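Local coordinates for protein exopolyphosphatase (Cytophaga hutchinsonii, PDB 3MDQ) that probably hydrolyses inorganic polyphosphate from the chain end, releasing orthophosphate, as an exopolyphosphatase of the Ppx/GppA family with the two-domain actin-like ATPase fold, at residues A[116-120]-A[303-309]; A[128-134]-A[146-150]. All blocks are in the same frame, centred on the assembly; numbering follows the deposited sequence.

Contact 1. Residues A[116-120]-A[303-309]; sequences ELIFR and VLYTMLD
Helical segments 116-120 (of helix 111-125) and 303-309 (of helix 299-309) cross almost at right angles: their axes approach to 8.5 Å with a signed crossing angle of 83°. The CA atoms of Leu-117 and Val-303 lie 5.9 Å apart, those of Arg-120 and Tyr-305 7.0 Å. Arg-120, with the most buried area, chi1 t and chi2 p, reaches obliquely across segment 303-309, Arg-120 CG 3.7 Å from Thr-306 OG1 and Arg-120 CZ 3.7 Å from Tyr-305 CB, which covers one guanidinium face. The guanidinium edge forms a bidentate salt bridge, Arg-120 NE to Asp-309 OD2 2.8 Å and Arg-120 NH2 to Asp-309 OD1 3.0 Å. Leu-117 (m, t) packs deeper, CD1 4.1 Å from Val-303 CG2 and CD2 3.5 Å from Thr-306 OG1, itself hydrogen-bonded to Gly-302 O. Helix 299-309 covers the sheet containing strands 5-11 and 76-81. Apolar packing near that sheet gives way to a two-point, near-linear salt bridge that fixes the orientation of Arg-120 at the more exposed end.

Contact 2. Residues A[128-134]-A[146-150]; sequences MEDHISL and IIGNK
Segments 128-134 and 146-150 pair at the open end of the antiparallel beta hairpin of strands 133-138 and 143-148, in the mixed sheet of one half of the actin-like fold. Ser-133 and Gly-148 form a hydrogen-bonded pair, CA to CA 5.4 Å, with Ser-133 N to Gly-148 O 2.8 Å and Gly-148 N to Ser-133 O 2.9 Å. The next pair, Leu-134 with Ile-147, is non-hydrogen-bonded, CA to CA 4.5 Å. Leu-134 (t, p) and Ile-147 (m, t) share one face, Leu-134 CD1 3.7 Å from Ile-147 CG1; Ile-132 (chi1 m) puts CG2 3.6 Å from Ile-147 CG2. On the opposite face Ser-133 (chi1 m) donates from OG to His-131 O, 2.8 Å away, within segment 128-134. A type II' turn from Met-128 to His-131, with Glu-129 at phi/psi 54/-140, is closed by His-131 N to Met-128 O at 2.9 Å and linked across by Lys-150 N to Glu-129 O at 3.1 Å. Asn-149 CB lies 3.5 Å from Glu-129 O; with chi1 p, its OD1 accepts from Asn-151 N. Chi1 m, chi2 t and an off-rotamer chi3 of -91° place CE of selenomethionine Met-128 3.8 Å from Asn-149 O. Strands 153-159 and 206-210 flank the hairpin; helix 193-202 covers the Leu-134 and Ile-147 face, and helix 111-125 packs on Met-128 and Ile-146.

Overall arrangement
Helix 111-125 connects the two sites, whose centres lie 16 Å apart: contact 1 uses its Leu-117 and Arg-120, whereas Phe-119 faces contact 2, with Phe-119 CG 3.5 Å from Ile-146 CG2 and CZ 3.6 Å from Met-128 CE. Contact 2 is nested within the chain loop closed by contact 1. Both are partly buried. Contact 1 is a side-chain-mediated helix crossing ending in a charge pair toward the surface; contact 2 depends on backbone hydrogen bonds, two between strands and one between the turn and the loop after the second strand. Helix 299-309 of contact 1 packs on the sheet of strands 5-11 and 76-81, while contact 2 lies in the other sheet, consistent with the two halves of the actin-like fold.

Contact 1. Residues A[116-120]-A[303-309]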
loop_
_atom_site.group_PDB
_atom_site.type_symbol
_atom_site.label_atom_id
_atom_site.label_comp_id
_atom_site.label_asym_id
_atom_site.label_seq_id
_atom_site.Cartn_x
_atom_site.Cartn_y
_atom_site.Cartn_z
ATOM N N GLU A 116 1.298 4.072 11.308
ATOM C CA GLU A 116 0.420 3.762 12.455
ATOM C C GLU A 116 -0.966 3.347 11.992
ATOM O O GLU A 116 -1.583 2.401 12.521
ATOM C CB GLU A 116 0.352 4.947 13.411
ATOM C CG GLU A 116 1.667 5.235 14.067
ATOM C CD GLU A 116 1.705 6.575 14.753
ATOM O OE1 GLU A 116 0.764 7.383 14.648
ATOM O OE2 GLU A 116 2.751 6.844 15.371
ATOM N N LEU A 117 -1.520 4.108 11.048
ATOM C CA LEU A 117 -2.875 3.857 10.596
ATOM C C LEU A 117 -2.938 2.549 9.824
ATOM O O LEU A 117 -3.865 1.762 10.014
ATOM C CB LEU A 117 -3.382 5.031 9.756
ATOM C CG LEU A 117 -3.583 6.340 10.474
ATOM C CD1 LEU A 117 -3.714 7.471 9.445
ATOM C CD2 LEU A 117 -4.839 6.279 11.385
ATOM N N ILE A 118 -1.960 2.295 8.964
ATOM C CA ILE A 118 -1.881 1.006 8.270
ATOM C C ILE A 118 -1.910 -0.136 9.296
ATOM O O ILE A 118 -2.660 -1.119 9.133
ATOM C CB ILE A 118 -0.636 0.896 7.398
ATOM C CG1 ILE A 118 -0.795 1.829 6.185
ATOM C CG2 ILE A 118 -0.395 -0.569 6.975
ATOM C CD1 ILE A 118 0.519 2.167 5.479
ATOM N N PHE A 119 -1.089 -0.027 10.332
ATOM C CA PHE A 119 -1.022 -1.125 11.315
ATOM C C PHE A 119 -2.341 -1.337 12.053
ATOM O O PHE A 119 -2.691 -2.492 12.374
ATOM C CB PHE A 119 0.131 -0.960 12.305
ATOM C CG PHE A 119 0.564 -2.239 12.965
ATOM C CD1 PHE A 119 1.208 -3.237 12.243
ATOM C CD2 PHE A 119 0.322 -2.447 14.297
ATOM C CE1 PHE A 119 1.642 -4.402 12.848
ATOM C CE2 PHE A 119 0.790 -3.621 14.927
ATOM C CZ PHE A 119 1.420 -4.564 14.213
ATOM N N ARG A 120 -3.106 -0.267 12.294
ATOM C CA ARG A 120 -4.439 -0.465 12.882
ATOM C C ARG A 120 -5.313 -1.319 11.967
ATOM O O ARG A 120 -6.085 -2.143 12.461
ATOM C CB ARG A 120 -5.123 0.878 13.163
ATOM C CG ARG A 120 -6.533 0.756 13.673
ATOM C CD ARG A 120 -6.557 0.162 15.086
ATOM N NE ARG A 120 -7.911 -0.091 15.587
ATOM C CZ ARG A 120 -8.617 -1.193 15.373
ATOM N NH1 ARG A 120 -8.168 -2.182 14.619
ATOM N NH2 ARG A 120 -9.829 -1.281 15.911
ATOM N N VAL A 303 -7.763 3.783 8.787
ATOM C CA VAL A 303 -8.466 5.055 9.003
ATOM C C VAL A 303 -9.874 4.806 9.571
ATOM O O VAL A 303 -10.285 5.417 10.575
ATOM C CB VAL A 303 -8.486 5.892 7.704
ATOM C CG1 VAL A 303 -9.470 7.056 7.805
ATOM C CG2 VAL A 303 -7.076 6.376 7.349
ATOM N N LEU A 304 -10.625 3.909 8.916
ATOM C CA LEU A 304 -11.971 3.544 9.366
ATOM C C LEU A 304 -11.958 3.084 10.805
ATOM O O LEU A 304 -12.740 3.583 11.620
ATOM C CB LEU A 304 -12.550 2.467 8.464
ATOM C CG LEU A 304 -13.843 1.812 8.932
ATOM C CD1 LEU A 304 -15.015 2.795 8.962
ATOM C CD2 LEU A 304 -14.145 0.579 8.061
ATOM N N TYR A 305 -11.056 2.153 11.132
ATOM C CA TYR A 305 -11.121 1.571 12.476
ATOM C C TYR A 305 -10.601 2.541 13.545
ATOM O O TYR A 305 -11.065 2.511 14.680
ATOM C CB TYR A 305 -10.447 0.208 12.521
ATOM C CG TYR A 305 -11.346 -0.862 11.955
ATOM C CD1 TYR A 305 -12.356 -1.404 12.734
ATOM C CD2 TYR A 305 -11.243 -1.293 10.648
ATOM C CE1 TYR A 305 -13.228 -2.368 12.228
ATOM C CE2 TYR A 305 -12.164 -2.249 10.125
ATOM C CZ TYR A 305 -13.121 -2.771 10.935
ATOM O OH TYR A 305 -13.999 -3.727 10.433
ATOM N N THR A 306 -9.698 3.431 13.169
ATOM C CA THR A 306 -9.250 4.511 14.052
ATOM C C THR A 306 -10.431 5.411 14.374
ATOM O O THR A 306 -10.679 5.759 15.528
ATOM C CB THR A 306 -8.050 5.276 13.439
ATOM O OG1 THR A 306 -6.963 4.366 13.321
ATOM C CG2 THR A 306 -7.618 6.438 14.293
HETATM N N MSE A 307 -11.228 5.729 13.349
HETATM C CA MSE A 307 -12.461 6.531 13.532
HETATM C C MSE A 307 -13.456 5.804 14.446
HETATM O O MSE A 307 -14.029 6.417 15.332
HETATM C CB MSE A 307 -13.110 6.858 12.180
HETATM C CG MSE A 307 -12.309 7.876 11.402
HETATM SE SE MSE A 307 -12.936 8.009 9.536
HETATM C CE MSE A 307 -14.611 8.989 9.968
ATOM N N LEU A 308 -13.683 4.525 14.205
ATOM C CA LEU A 308 -14.606 3.743 15.012
ATOM C C LEU A 308 -14.109 3.613 16.460
ATOM O O LEU A 308 -14.927 3.545 17.399
ATOM C CB LEU A 308 -14.848 2.349 14.407
ATOM C CG LEU A 308 -15.539 2.317 13.019
ATOM C CD1 LEU A 308 -15.655 0.906 12.473
ATOM C CD2 LEU A 308 -16.909 3.023 13.113
ATOM N N ASP A 309 -12.792 3.582 16.665
ATOM C CA ASP A 309 -12.204 3.561 18.018
ATOM C C ASP A 309 -12.491 4.881 18.751
ATOM O O ASP A 309 -12.379 4.953 20.014
ATOM C CB ASP A 309 -10.671 3.372 17.989
ATOM C CG ASP A 309 -10.212 1.963 17.603
ATOM O OD1 ASP A 309 -10.989 0.976 17.575
ATOM O OD2 ASP A 309 -8.984 1.811 17.308
#

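Contact 2. Residues A[128-134]-A[146-150]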
loop_
_atom_site.group_PDB
_atom_site.type_symbol
_atom_site.label_atom_id
_atom_site.label_comp_id
_atom_site.label_asym_id
_atom_site.label_seq_id
_atom_site.Cartn_x
_atom_site.Cartn_y
_atom_site.Cartn_z
HETATM N N MSE A 128 -2.845 -11.294 15.575
HETATM C CA MSE A 128 -1.429 -11.560 15.798
HETATM C C MSE A 128 -1.140 -12.104 17.170
HETATM O O MSE A 128 -0.011 -12.567 17.432
HETATM C CB MSE A 128 -0.618 -10.269 15.587
HETATM C CG MSE A 128 -0.574 -9.839 14.131
HETATM SE SE MSE A 128 0.302 -8.125 13.952
HETATM C CE MSE A 128 -1.233 -7.046 14.115
ATOM N N GLU A 129 -2.128 -12.058 18.068
ATOM C CA GLU A 129 -1.902 -12.437 19.471
ATOM C C GLU A 129 -0.712 -11.611 20.005
ATOM O O GLU A 129 -0.557 -10.418 19.657
ATOM C CB GLU A 129 -1.661 -13.960 19.595
ATOM C CG GLU A 129 -2.684 -14.895 18.921
ATOM C CD GLU A 129 -2.494 -16.369 19.343
ATOM O OE1 GLU A 129 -2.775 -16.677 20.531
ATOM O OE2 GLU A 129 -2.064 -17.200 18.503
ATOM N N ASP A 130 0.166 -12.226 20.791
ATOM C CA ASP A 130 1.364 -11.540 21.245
ATOM C C ASP A 130 2.564 -11.798 20.321
ATOM O O ASP A 130 3.702 -11.540 20.703
ATOM C CB ASP A 130 1.696 -11.941 22.701
ATOM C CG ASP A 130 1.946 -13.408 22.863
ATOM O OD1 ASP A 130 1.704 -14.220 21.920
ATOM O OD2 ASP A 130 2.365 -13.775 23.992
ATOM N N HIS A 131 2.339 -12.324 19.121
ATOM C CA HIS A 131 3.448 -12.623 18.230
ATOM C C HIS A 131 4.017 -11.329 17.654
ATOM O O HIS A 131 3.283 -10.568 17.012
ATOM C CB HIS A 131 3.021 -13.545 17.065
ATOM C CG HIS A 131 2.448 -14.852 17.517
ATOM N ND1 HIS A 131 1.734 -15.686 16.681
ATOM C CD2 HIS A 131 2.447 -15.450 18.736
ATOM C CE1 HIS A 131 1.353 -16.762 17.354
ATOM N NE2 HIS A 131 1.763 -16.639 18.609
ATOM N N ILE A 132 5.304 -11.091 17.886
ATOM C CA ILE A 132 5.962 -9.847 17.403
ATOM C C ILE A 132 6.096 -9.969 15.887
ATOM O O ILE A 132 6.724 -10.901 15.367
ATOM C CB ILE A 132 7.333 -9.653 18.048
ATOM C CG1 ILE A 132 7.250 -9.638 19.573
ATOM C CG2 ILE A 132 7.994 -8.357 17.559
ATOM C CD1 ILE A 132 6.308 -8.688 20.097
ATOM N N SER A 133 5.462 -9.049 15.185
ATOM C CA SER A 133 5.297 -9.166 13.756
ATOM C C SER A 133 5.852 -7.921 13.072
ATOM O O SER A 133 5.713 -6.807 13.586
ATOM C CB SER A 133 3.810 -9.309 13.420
ATOM O OG SER A 133 3.249 -10.404 14.200
ATOM N N LEU A 134 6.425 -8.122 11.878
ATOM C CA LEU A 134 6.827 -7.018 11.025
ATOM C C LEU A 134 5.801 -6.930 9.913
ATOM O O LEU A 134 5.611 -7.897 9.130
ATOM C CB LEU A 134 8.235 -7.236 10.467
ATOM C CG LEU A 134 8.710 -6.220 9.430
ATOM C CD1 LEU A 134 8.818 -4.793 10.015
ATOM C CD2 LEU A 134 10.062 -6.676 8.780
ATOM N N ILE A 146 6.244 -1.614 10.157
ATOM C CA ILE A 146 5.785 -1.521 11.528
ATOM C C ILE A 146 6.090 -2.825 12.275
ATOM O O ILE A 146 5.797 -3.918 11.737
ATOM C CB ILE A 146 4.263 -1.260 11.635
ATOM C CG1 ILE A 146 3.795 -0.120 10.724
ATOM C CG2 ILE A 146 3.858 -1.006 13.108
ATOM C CD1 ILE A 146 3.249 -0.581 9.406
ATOM N N ILE A 147 6.670 -2.739 13.480
ATOM C CA ILE A 147 6.869 -3.897 14.320
ATOM C C ILE A 147 5.907 -3.802 15.484
ATOM O O ILE A 147 5.898 -2.798 16.151
ATOM C CB ILE A 147 8.305 -4.039 14.798
ATOM C CG1 ILE A 147 9.259 -4.248 13.625
ATOM C CG2 ILE A 147 8.443 -5.179 15.837
ATOM C CD1 ILE A 147 10.740 -4.216 13.961
ATOM N N GLY A 148 5.073 -4.821 15.666
ATOM C CA GLY A 148 4.103 -4.803 16.745
ATOM C C GLY A 148 3.354 -6.092 16.889
ATOM O O GLY A 148 3.753 -7.142 16.367
ATOM N N ASN A 149 2.237 -6.022 17.618
ATOM C CA ASN A 149 1.380 -7.196 17.873
ATOM C C ASN A 149 -0.042 -6.739 17.992
ATOM O O ASN A 149 -0.359 -5.683 17.505
ATOM C CB ASN A 149 1.880 -7.960 19.111
ATOM C CG ASN A 149 1.892 -7.096 20.364
ATOM O OD1 ASN A 149 1.125 -6.154 20.504
ATOM N ND2 ASN A 149 2.761 -7.447 21.304
ATOM N N LYS A 150 -0.927 -7.534 18.604
ATOM C CA LYS A 150 -2.335 -7.219 18.594
ATOM C C LYS A 150 -2.676 -5.938 19.320
ATOM O O LYS A 150 -3.730 -5.336 19.048
ATOM C CB LYS A 150 -3.183 -8.363 19.194
ATOM C CG LYS A 150 -3.068 -8.552 20.690
ATOM C CD LYS A 150 -4.088 -9.619 21.139
ATOM C CE LYS A 150 -4.079 -9.823 22.647
ATOM N NZ LYS A 150 -5.018 -10.923 23.022
#